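Local coordinates for protein putative NADPH-dependent oxidoreductase (Desulfitobacterium hafniense DCB-2, PDB 3DB2) that probably catalyses an NADPH-dependent oxidation or reduction, on a substrate not yet identified, as a two-domain member of the GFO/IDH/MocA oxidoreductase family, at residues Leu32-Tyr36 and Leu61-Val67; Ile99-Leu103 and Ser327-Leu331; Arg127-Arg133 and Thr320-Ala324. One frame throughout, in Å; residues are numbered along the deposited sequence.

Interaction 1: Leu32-Tyr36 and Leu61-Val67; sequences LVTCY and LLAREDV
Thr34 holds its OG1 anti to the backbone N (chi1 -169°), which turns the methyl CG2 toward the 61-67 segment, where it meets Leu61, Arg64 and Val67. Leu61, its CG likewise anti (chi1 -175°), brings CD1 to Tyr36, touching that residue at CB, 3.4 Å away, while the phenol ring leads off elsewhere. The Leu61 CG lies 3.8 Å from Thr34 CG2. Arg64 runs extended from CG to NE and crosses Thr34, its CD 3.7 Å from Thr34 CG2 and one guanidinium face lying over Thr34 CB. Outside the pair, Asp55 takes a salt bridge from Arg64 NE and a hydrogen bond from Thr34 OG1, so that one carboxylate oxygen ties both side chains together. With an alanine in place of Arg64, Asp55 would probably lose its charged mate, and Thr34 CB and CG2 the cover that the arginine chain gives them. The contact belongs to the Rossmann-fold domain: strand 30-36, second in its parallel sheet, is covered here by helix 58-62 and the turn that leads to strand 69-72. That link includes a type I beta turn from Arg64 to Val67, closed by Val67 N to Arg64 O. At the close of the turn, Val67 brings CG2 to 4.0 Å from Val33 CB and to the same distance from Thr34 CG2. Val33 faces Asp66 as well, with CG2 3.7 Å from the backbone O of Asp66 and CG1 3.9 Å from Asp66 OD2, one methyl beside a peptide oxygen, the other beside the carboxylate.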
loop_
_atom_site.group_PDB
_atom_site.type_symbol
_atom_site.label_atom_id
_atom_site.label_comp_id
_atom_site.label_asym_id
_atom_site.label_seq_id
_atom_site.Cartn_x
_atom_site.Cartn_y
_atom_site.Cartn_z
ATOM N N LEU C 32 -0.672 10.032 -41.097
ATOM C CA LEU C 32 -0.434 11.389 -40.616
ATOM C C LEU C 32 -0.378 12.357 -41.802
ATOM O O LEU C 32 0.546 12.259 -42.611
ATOM C CB LEU C 32 0.833 11.446 -39.805
ATOM C CG LEU C 32 1.331 12.647 -39.024
ATOM C CD1 LEU C 32 0.292 13.439 -38.264
ATOM C CD2 LEU C 32 2.371 12.175 -37.997
ATOM N N VAL C 33 -1.345 13.255 -41.848
ATOM C CA VAL C 33 -1.568 14.264 -42.864
ATOM C C VAL C 33 -0.900 15.590 -42.533
ATOM O O VAL C 33 -0.142 16.204 -43.299
ATOM C CB VAL C 33 -3.087 14.539 -43.020
ATOM C CG1 VAL C 33 -3.298 15.662 -44.026
ATOM C CG2 VAL C 33 -3.873 13.315 -43.427
ATOM N N THR C 34 -1.131 16.122 -41.327
ATOM C CA THR C 34 -0.581 17.423 -41.000
ATOM C C THR C 34 -0.385 17.529 -39.496
ATOM O O THR C 34 -0.668 16.603 -38.726
ATOM C CB THR C 34 -1.485 18.535 -41.569
ATOM O OG1 THR C 34 -0.821 19.793 -41.474
ATOM C CG2 THR C 34 -2.792 18.625 -40.797
ATOM N N CYS C 35 0.125 18.672 -39.081
ATOM C CA CYS C 35 0.394 19.013 -37.700
ATOM C C CYS C 35 0.239 20.511 -37.471
ATOM O O CYS C 35 0.351 21.390 -38.356
ATOM C CB CYS C 35 1.778 18.484 -37.336
ATOM S SG CYS C 35 3.131 19.533 -37.974
ATOM N N TYR C 36 -0.057 20.841 -36.221
ATOM C CA TYR C 36 -0.151 22.220 -35.747
ATOM C C TYR C 36 0.548 22.336 -34.393
ATOM O O TYR C 36 0.396 21.440 -33.583
ATOM C CB TYR C 36 -1.618 22.651 -35.675
ATOM C CG TYR C 36 -1.738 24.055 -35.130
ATOM C CD1 TYR C 36 -1.483 25.161 -35.928
ATOM C CD2 TYR C 36 -2.099 24.250 -33.803
ATOM C CE1 TYR C 36 -1.589 26.449 -35.422
ATOM C CE2 TYR C 36 -2.210 25.529 -33.286
ATOM C CZ TYR C 36 -1.959 26.616 -34.098
ATOM O OH TYR C 36 -2.065 27.886 -33.571
ATOM N N LEU C 61 -5.800 23.746 -40.622
ATOM C CA LEU C 61 -5.767 22.294 -40.343
ATOM C C LEU C 61 -7.171 21.732 -40.472
ATOM O O LEU C 61 -7.431 20.714 -41.122
ATOM C CB LEU C 61 -5.164 22.073 -38.963
ATOM C CG LEU C 61 -4.901 20.664 -38.441
ATOM C CD1 LEU C 61 -3.692 20.714 -37.520
ATOM C CD2 LEU C 61 -6.156 20.157 -37.757
ATOM N N LEU C 62 -8.140 22.407 -39.855
ATOM C CA LEU C 62 -9.489 21.839 -39.810
ATOM C C LEU C 62 -10.152 21.839 -41.172
ATOM O O LEU C 62 -11.070 21.044 -41.409
ATOM C CB LEU C 62 -10.264 22.604 -38.744
ATOM C CG LEU C 62 -9.776 22.373 -37.307
ATOM C CD1 LEU C 62 -10.415 23.344 -36.330
ATOM C CD2 LEU C 62 -10.051 20.929 -36.876
ATOM N N ALA C 63 -9.665 22.685 -42.063
ATOM C CA ALA C 63 -10.199 22.759 -43.431
ATOM C C ALA C 63 -9.792 21.562 -44.274
ATOM O O ALA C 63 -10.386 21.307 -45.327
ATOM C CB ALA C 63 -9.761 24.039 -44.133
ATOM N N ARG C 64 -8.808 20.782 -43.854
ATOM C CA ARG C 64 -8.470 19.570 -44.578
ATOM C C ARG C 64 -9.470 18.437 -44.395
ATOM O O ARG C 64 -9.743 17.990 -43.280
ATOM C CB ARG C 64 -7.106 19.093 -44.095
ATOM C CG ARG C 64 -6.038 20.178 -44.048
ATOM C CD ARG C 64 -4.703 19.502 -43.804
ATOM N NE ARG C 64 -3.576 20.360 -44.097
ATOM C CZ ARG C 64 -2.738 20.343 -45.114
ATOM N NH1 ARG C 64 -2.833 19.459 -46.091
ATOM N NH2 ARG C 64 -1.774 21.266 -45.128
ATOM N N GLU C 65 -10.043 17.958 -45.493
ATOM C CA GLU C 65 -11.112 16.978 -45.478
ATOM C C GLU C 65 -10.553 15.587 -45.214
ATOM O O GLU C 65 -11.287 14.691 -44.804
ATOM C CB GLU C 65 -11.895 17.077 -46.800
ATOM C CG GLU C 65 -12.354 18.510 -47.089
ATOM C CD GLU C 65 -13.749 18.611 -47.675
ATOM O OE1 GLU C 65 -14.401 17.562 -47.871
ATOM O OE2 GLU C 65 -14.196 19.757 -47.950
ATOM N N ASP C 66 -9.254 15.401 -45.424
ATOM C CA ASP C 66 -8.617 14.117 -45.182
ATOM C C ASP C 66 -8.113 14.072 -43.736
ATOM O O ASP C 66 -7.596 13.056 -43.276
ATOM C CB ASP C 66 -7.512 13.792 -46.188
ATOM C CG ASP C 66 -6.504 14.886 -46.435
ATOM O OD1 ASP C 66 -6.764 16.021 -45.991
ATOM O OD2 ASP C 66 -5.464 14.593 -47.077
ATOM N N VAL C 67 -8.286 15.153 -42.980
ATOM C CA VAL C 67 -8.063 15.009 -41.527
ATOM C C VAL C 67 -9.372 14.523 -40.897
ATOM O O VAL C 67 -10.318 15.300 -40.840
ATOM C CB VAL C 67 -7.570 16.298 -40.871
ATOM C CG1 VAL C 67 -7.700 16.235 -39.352
ATOM C CG2 VAL C 67 -6.119 16.509 -41.261
#

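Interaction 2: Ile99-Leu103 and Ser327-Leu331; sequences ISVSL and SLRNL
Ile99 meets Ser327 with its branch carbon, CB to CB at 3.8 Å, and its CG2 methyl rests beside the first turn of helix 324-343, near Ser327 O and Leu328 N. That methyl stands between the backbone N and the carbonyl carbon while CG1 is anti to N (chi1 175°), which leaves CD1 as well close to Ser327 CB. A water joins the same two residues, accepting from Ile99 N at 3.0 Å and donating to Ser327 O at 3.1 Å. Ser100 presents its carbonyl to Leu331: the O lies 3.4 Å from Leu331 CD1, is buried by the contact and has no polar partner in the model. Its OG donates to Ser102 O at 2.9 Å, arriving tilted 24° from the carbonyl plane, a bond that ties the loop across Val101. Val101 turns its own side chain away and offers Leu331 CD1 only its carbonyl. Ser102, the N-cap of helix 103-116, sets its O 3.6 Å from Leu331 CD2. The isobutyl end of Leu331 is thus cupped by three successive backbone carbonyls, with Leu103 N also near CD2. Leu103 then reaches across to Leu328, CD1 to CD2 at 4.1 Å. The pair joins the Rossmann part to a helix far along the chain: the loop leaving strand 92-96 lies against helix 324-343, with Ala106 of helix 103-116 touching Ser100 and Leu328, and Cys122 of strand 120-123 lying against both Ile99 and Ser327.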
loop_
_atom_site.group_PDB
_atom_site.type_symbol
_atom_site.label_atom_id
_atom_site.label_comp_id
_atom_site.label_asym_id
_atom_site.label_seq_id
_atom_site.Cartn_x
_atom_site.Cartn_y
_atom_site.Cartn_z
ATOM N N ILE C 99 -8.219 13.985 -18.951
ATOM C CA ILE C 99 -9.134 14.706 -19.833
ATOM C C ILE C 99 -8.948 16.199 -19.651
ATOM O O ILE C 99 -8.925 16.960 -20.629
ATOM C CB ILE C 99 -10.572 14.264 -19.567
ATOM C CG1 ILE C 99 -11.580 15.079 -20.377
ATOM C CG2 ILE C 99 -10.966 14.331 -18.106
ATOM C CD1 ILE C 99 -12.928 14.379 -20.465
ATOM N N SER C 100 -8.762 16.635 -18.411
ATOM C CA SER C 100 -8.449 17.996 -18.032
ATOM C C SER C 100 -8.008 18.014 -16.574
ATOM O O SER C 100 -8.038 16.957 -15.953
ATOM C CB SER C 100 -9.691 18.881 -18.192
ATOM O OG SER C 100 -10.758 18.499 -17.353
ATOM N N VAL C 101 -7.635 19.149 -16.015
ATOM C CA VAL C 101 -7.430 19.195 -14.562
ATOM C C VAL C 101 -8.583 19.876 -13.851
ATOM O O VAL C 101 -8.690 19.810 -12.610
ATOM C CB VAL C 101 -6.071 19.826 -14.226
ATOM C CG1 VAL C 101 -5.019 18.763 -14.521
ATOM C CG2 VAL C 101 -5.771 21.099 -14.997
ATOM N N SER C 102 -9.517 20.532 -14.556
ATOM C CA SER C 102 -10.648 21.069 -13.795
ATOM C C SER C 102 -11.958 20.395 -14.192
ATOM O O SER C 102 -12.187 19.922 -15.307
ATOM C CB SER C 102 -10.760 22.576 -13.977
ATOM O OG SER C 102 -11.657 22.873 -15.037
ATOM N N LEU C 103 -12.896 20.328 -13.246
ATOM C CA LEU C 103 -14.173 19.683 -13.545
ATOM C C LEU C 103 -14.920 20.402 -14.673
ATOM O O LEU C 103 -15.532 19.774 -15.530
ATOM C CB LEU C 103 -15.009 19.643 -12.264
ATOM C CG LEU C 103 -16.341 18.897 -12.341
ATOM C CD1 LEU C 103 -16.151 17.423 -12.669
ATOM C CD2 LEU C 103 -17.123 19.014 -11.041
ATOM N N SER C 327 -13.434 9.129 -18.370
ATOM C CA SER C 327 -12.246 9.952 -18.093
ATOM C C SER C 327 -12.514 10.926 -16.961
ATOM O O SER C 327 -11.665 11.139 -16.086
ATOM C CB SER C 327 -11.809 10.723 -19.343
ATOM O OG SER C 327 -11.603 9.831 -20.418
ATOM N N LEU C 328 -13.716 11.509 -17.005
ATOM C CA LEU C 328 -14.160 12.456 -15.984
ATOM C C LEU C 328 -14.150 11.721 -14.643
ATOM O O LEU C 328 -13.778 12.328 -13.647
ATOM C CB LEU C 328 -15.521 13.037 -16.336
ATOM C CG LEU C 328 -16.064 14.190 -15.490
ATOM C CD1 LEU C 328 -17.028 15.034 -16.303
ATOM C CD2 LEU C 328 -16.747 13.710 -14.229
ATOM N N ARG C 329 -14.541 10.450 -14.599
ATOM C CA ARG C 329 -14.555 9.744 -13.330
ATOM C C ARG C 329 -13.140 9.610 -12.774
ATOM O O ARG C 329 -12.953 9.645 -11.565
ATOM C CB ARG C 329 -15.163 8.353 -13.445
ATOM C CG ARG C 329 -16.623 8.230 -13.058
ATOM C CD ARG C 329 -16.967 6.808 -12.653
ATOM N NE ARG C 329 -17.826 6.717 -11.481
ATOM C CZ ARG C 329 -17.452 6.631 -10.213
ATOM N NH1 ARG C 329 -16.170 6.629 -9.869
ATOM N NH2 ARG C 329 -18.394 6.552 -9.278
ATOM N N ASN C 330 -12.168 9.465 -13.669
ATOM C CA ASN C 330 -10.768 9.388 -13.207
ATOM C C ASN C 330 -10.325 10.707 -12.609
ATOM O O ASN C 330 -9.675 10.801 -11.551
ATOM C CB ASN C 330 -9.847 8.971 -14.364
ATOM C CG ASN C 330 -10.058 7.544 -14.826
ATOM O OD1 ASN C 330 -10.615 6.759 -14.059
ATOM N ND2 ASN C 330 -9.596 7.259 -16.040
ATOM N N LEU C 331 -10.646 11.829 -13.253
ATOM C CA LEU C 331 -10.305 13.135 -12.714
ATOM C C LEU C 331 -10.974 13.401 -11.361
ATOM O O LEU C 331 -10.403 13.996 -10.461
ATOM C CB LEU C 331 -10.779 14.247 -13.645
ATOM C CG LEU C 331 -10.621 15.710 -13.165
ATOM C CD1 LEU C 331 -9.141 15.978 -12.898
ATOM C CD2 LEU C 331 -11.245 16.650 -14.194
HETATM O O HOH W 1 -8.811 11.561 -17.302
#

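Interaction 3: Arg127-Arg133 and Thr320-Ala324; sequences RRLGALR and TEIGA
The guanidinium of Arg127 carries Ile322 CG1 over the centre of one face, 3.8 Å above the plane, and Glu321 OE2 at its edge. The Arg133 guanidinium has the backbone O of Arg127 over one face, offset toward the rim, and the Glu321 carboxylate at its edge, while Glu321 OE1 lies over a face of Arg128. Together Arg127, Arg128, Arg133 and Glu321 form a salt-bridge network, which links the region around the start of helix 130-140 to the loop between helices 302-316 and 324-343. Arg133 takes hold end-on, one nitrogen to each oxygen, NH2 to Glu321 OE1 at 2.8 Å and NH1 to Glu321 OE2 at 2.9 Å, both on syn lone pairs. Its guanidinium is only 17° from coplanar with the carboxylate, and the NH1 bond is nearly straight. A bend at chi2 (-53°) brings the Arg133 group round to this position. Arg127 comes from another direction, its plane turned 73° from the carboxylate, and NH1 meets Glu321 OE2 at 2.8 Å from above the carboxylate plane. OE2 therefore accepts from two arginines, a setting likely to favour the charged form of the glutamate. Arg128 adds charge alone: its NH1 is a long 3.7 Å from Glu321 OE1, with no N-H aimed at it. Its NH2 instead has Glu309 of helix 302-316 as salt-bridge partner, and Arg127 NE is engaged by Asp188. Ile322 also extends CD1 to 3.6 Å from Arg127 NE, so the isoleucine covers a face while the carboxylate takes the edge. A water also bridges Arg127 and Glu321, accepting from Arg127 NH2 at 3.2 Å and donating to the backbone O of Glu321.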
loop_
_atom_site.group_PDB
_atom_site.type_symbol
_atom_site.label_atom_id
_atom_site.label_comp_id
_atom_site.label_asym_id
_atom_site.label_seq_id
_atom_site.Cartn_x
_atom_site.Cartn_y
_atom_site.Cartn_z
ATOM N N ARG C 127 -3.928 0.467 -19.208
ATOM C CA ARG C 127 -4.904 -0.599 -19.153
ATOM C C ARG C 127 -4.771 -1.502 -20.387
ATOM O O ARG C 127 -5.238 -2.632 -20.327
ATOM C CB ARG C 127 -6.354 -0.122 -19.062
ATOM C CG ARG C 127 -6.897 0.696 -20.201
ATOM C CD ARG C 127 -8.403 0.681 -20.229
ATOM N NE ARG C 127 -8.996 1.630 -19.277
ATOM C CZ ARG C 127 -10.317 1.634 -19.068
ATOM N NH1 ARG C 127 -11.102 0.783 -19.706
ATOM N NH2 ARG C 127 -10.913 2.468 -18.223
ATOM N N ARG C 128 -4.129 -0.996 -21.427
ATOM C CA ARG C 128 -3.952 -1.741 -22.662
ATOM C C ARG C 128 -2.767 -2.701 -22.623
ATOM O O ARG C 128 -2.674 -3.610 -23.467
ATOM C CB ARG C 128 -3.758 -0.786 -23.840
ATOM C CG ARG C 128 -4.694 0.397 -23.887
ATOM C CD ARG C 128 -5.169 0.687 -25.283
ATOM N NE ARG C 128 -6.378 1.495 -25.211
ATOM C CZ ARG C 128 -7.592 1.307 -25.667
ATOM N NH1 ARG C 128 -7.910 0.228 -26.333
ATOM N NH2 ARG C 128 -8.516 2.235 -25.450
ATOM N N LEU C 129 -1.852 -2.508 -21.674
ATOM C CA LEU C 129 -0.696 -3.381 -21.575
ATOM C C LEU C 129 -1.143 -4.838 -21.476
ATOM O O LEU C 129 -2.204 -5.072 -20.913
ATOM C CB LEU C 129 0.152 -3.005 -20.371
ATOM C CG LEU C 129 0.969 -1.707 -20.495
ATOM C CD1 LEU C 129 1.572 -1.312 -19.167
ATOM C CD2 LEU C 129 2.079 -1.888 -21.533
ATOM N N GLY C 130 -0.349 -5.764 -22.016
ATOM C CA GLY C 130 -0.743 -7.175 -21.972
ATOM C C GLY C 130 -0.882 -7.602 -20.511
ATOM O O GLY C 130 -1.719 -8.417 -20.176
ATOM N N ALA C 131 -0.066 -7.027 -19.636
ATOM C CA ALA C 131 -0.145 -7.395 -18.214
ATOM C C ALA C 131 -1.469 -6.955 -17.627
ATOM O O ALA C 131 -2.060 -7.735 -16.897
ATOM C CB ALA C 131 1.007 -6.799 -17.458
ATOM N N LEU C 132 -1.959 -5.751 -17.920
ATOM C CA LEU C 132 -3.217 -5.324 -17.304
ATOM C C LEU C 132 -4.407 -6.097 -17.860
ATOM O O LEU C 132 -5.403 -6.467 -17.185
ATOM C CB LEU C 132 -3.347 -3.815 -17.511
ATOM C CG LEU C 132 -2.849 -2.922 -16.389
ATOM C CD1 LEU C 132 -3.646 -3.150 -15.105
ATOM C CD2 LEU C 132 -1.351 -3.155 -16.164
ATOM N N ARG C 133 -4.324 -6.395 -19.159
ATOM C CA ARG C 133 -5.310 -7.250 -19.829
ATOM C C ARG C 133 -5.366 -8.651 -19.199
ATOM O O ARG C 133 -6.446 -9.215 -19.024
ATOM C CB ARG C 133 -5.053 -7.355 -21.324
ATOM C CG ARG C 133 -5.187 -6.085 -22.133
ATOM C CD ARG C 133 -6.521 -5.395 -21.917
ATOM N NE ARG C 133 -6.833 -4.339 -22.853
ATOM C CZ ARG C 133 -7.717 -3.358 -22.785
ATOM N NH1 ARG C 133 -8.519 -3.177 -21.757
ATOM N NH2 ARG C 133 -7.829 -2.492 -23.795
ATOM N N THR C 320 -15.211 3.925 -28.273
ATOM C CA THR C 320 -13.869 3.616 -27.748
ATOM C C THR C 320 -13.955 3.156 -26.304
ATOM O O THR C 320 -15.049 3.201 -25.712
ATOM C CB THR C 320 -12.952 4.840 -27.797
ATOM O OG1 THR C 320 -13.426 5.753 -26.796
ATOM C CG2 THR C 320 -12.993 5.452 -29.180
ATOM N N GLU C 321 -12.837 2.711 -25.713
ATOM C CA GLU C 321 -12.955 2.118 -24.379
ATOM C C GLU C 321 -13.077 3.152 -23.275
ATOM O O GLU C 321 -13.572 2.794 -22.207
ATOM C CB GLU C 321 -11.762 1.203 -24.077
ATOM C CG GLU C 321 -12.050 0.229 -22.938
ATOM C CD GLU C 321 -10.922 -0.764 -22.743
ATOM O OE1 GLU C 321 -10.207 -1.095 -23.710
ATOM O OE2 GLU C 321 -10.714 -1.213 -21.608
ATOM N N ILE C 322 -12.601 4.384 -23.500
ATOM C CA ILE C 322 -12.539 5.371 -22.455
ATOM C C ILE C 322 -13.075 6.715 -22.946
ATOM O O ILE C 322 -12.299 7.541 -23.447
ATOM C CB ILE C 322 -11.126 5.645 -21.902
ATOM C CG1 ILE C 322 -10.248 4.423 -21.696
ATOM C CG2 ILE C 322 -11.282 6.415 -20.602
ATOM C CD1 ILE C 322 -8.884 4.718 -21.102
ATOM N N GLY C 323 -14.371 6.874 -22.774
ATOM C CA GLY C 323 -15.086 8.084 -23.146
ATOM C C GLY C 323 -14.901 9.206 -22.144
ATOM O O GLY C 323 -14.169 9.102 -21.153
ATOM N N ALA C 324 -15.599 10.312 -22.424
ATOM C CA ALA C 324 -15.555 11.542 -21.645
ATOM C C ALA C 324 -16.046 11.299 -20.221
ATOM O O ALA C 324 -15.456 11.843 -19.296
ATOM C CB ALA C 324 -16.395 12.646 -22.287
HETATM O O HOH W 2 -13.846 2.872 -19.361
#

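How the interactions relate
Interaction 1 stands apart, its centre 27 Å from each of the others, near one edge of the Rossmann sheet, one strand in from 53-54, partly buried and with an edge at the surface. Interactions 2 and 3 lie nearer the middle of the chain, their centres 17 Å apart, and share helix 324-343: residues 320-324 lead into it and residues 327-331 form its early turns. They touch where Ser327 OG meets Ile322 CG2 at 3.4 Å. Their chemistry differs: interaction 1 is methyl packing alongside an arginine, interaction 2 sets leucine and isoleucine against loop backbone with one bridging water, and interaction 3, the most buried, is ionic.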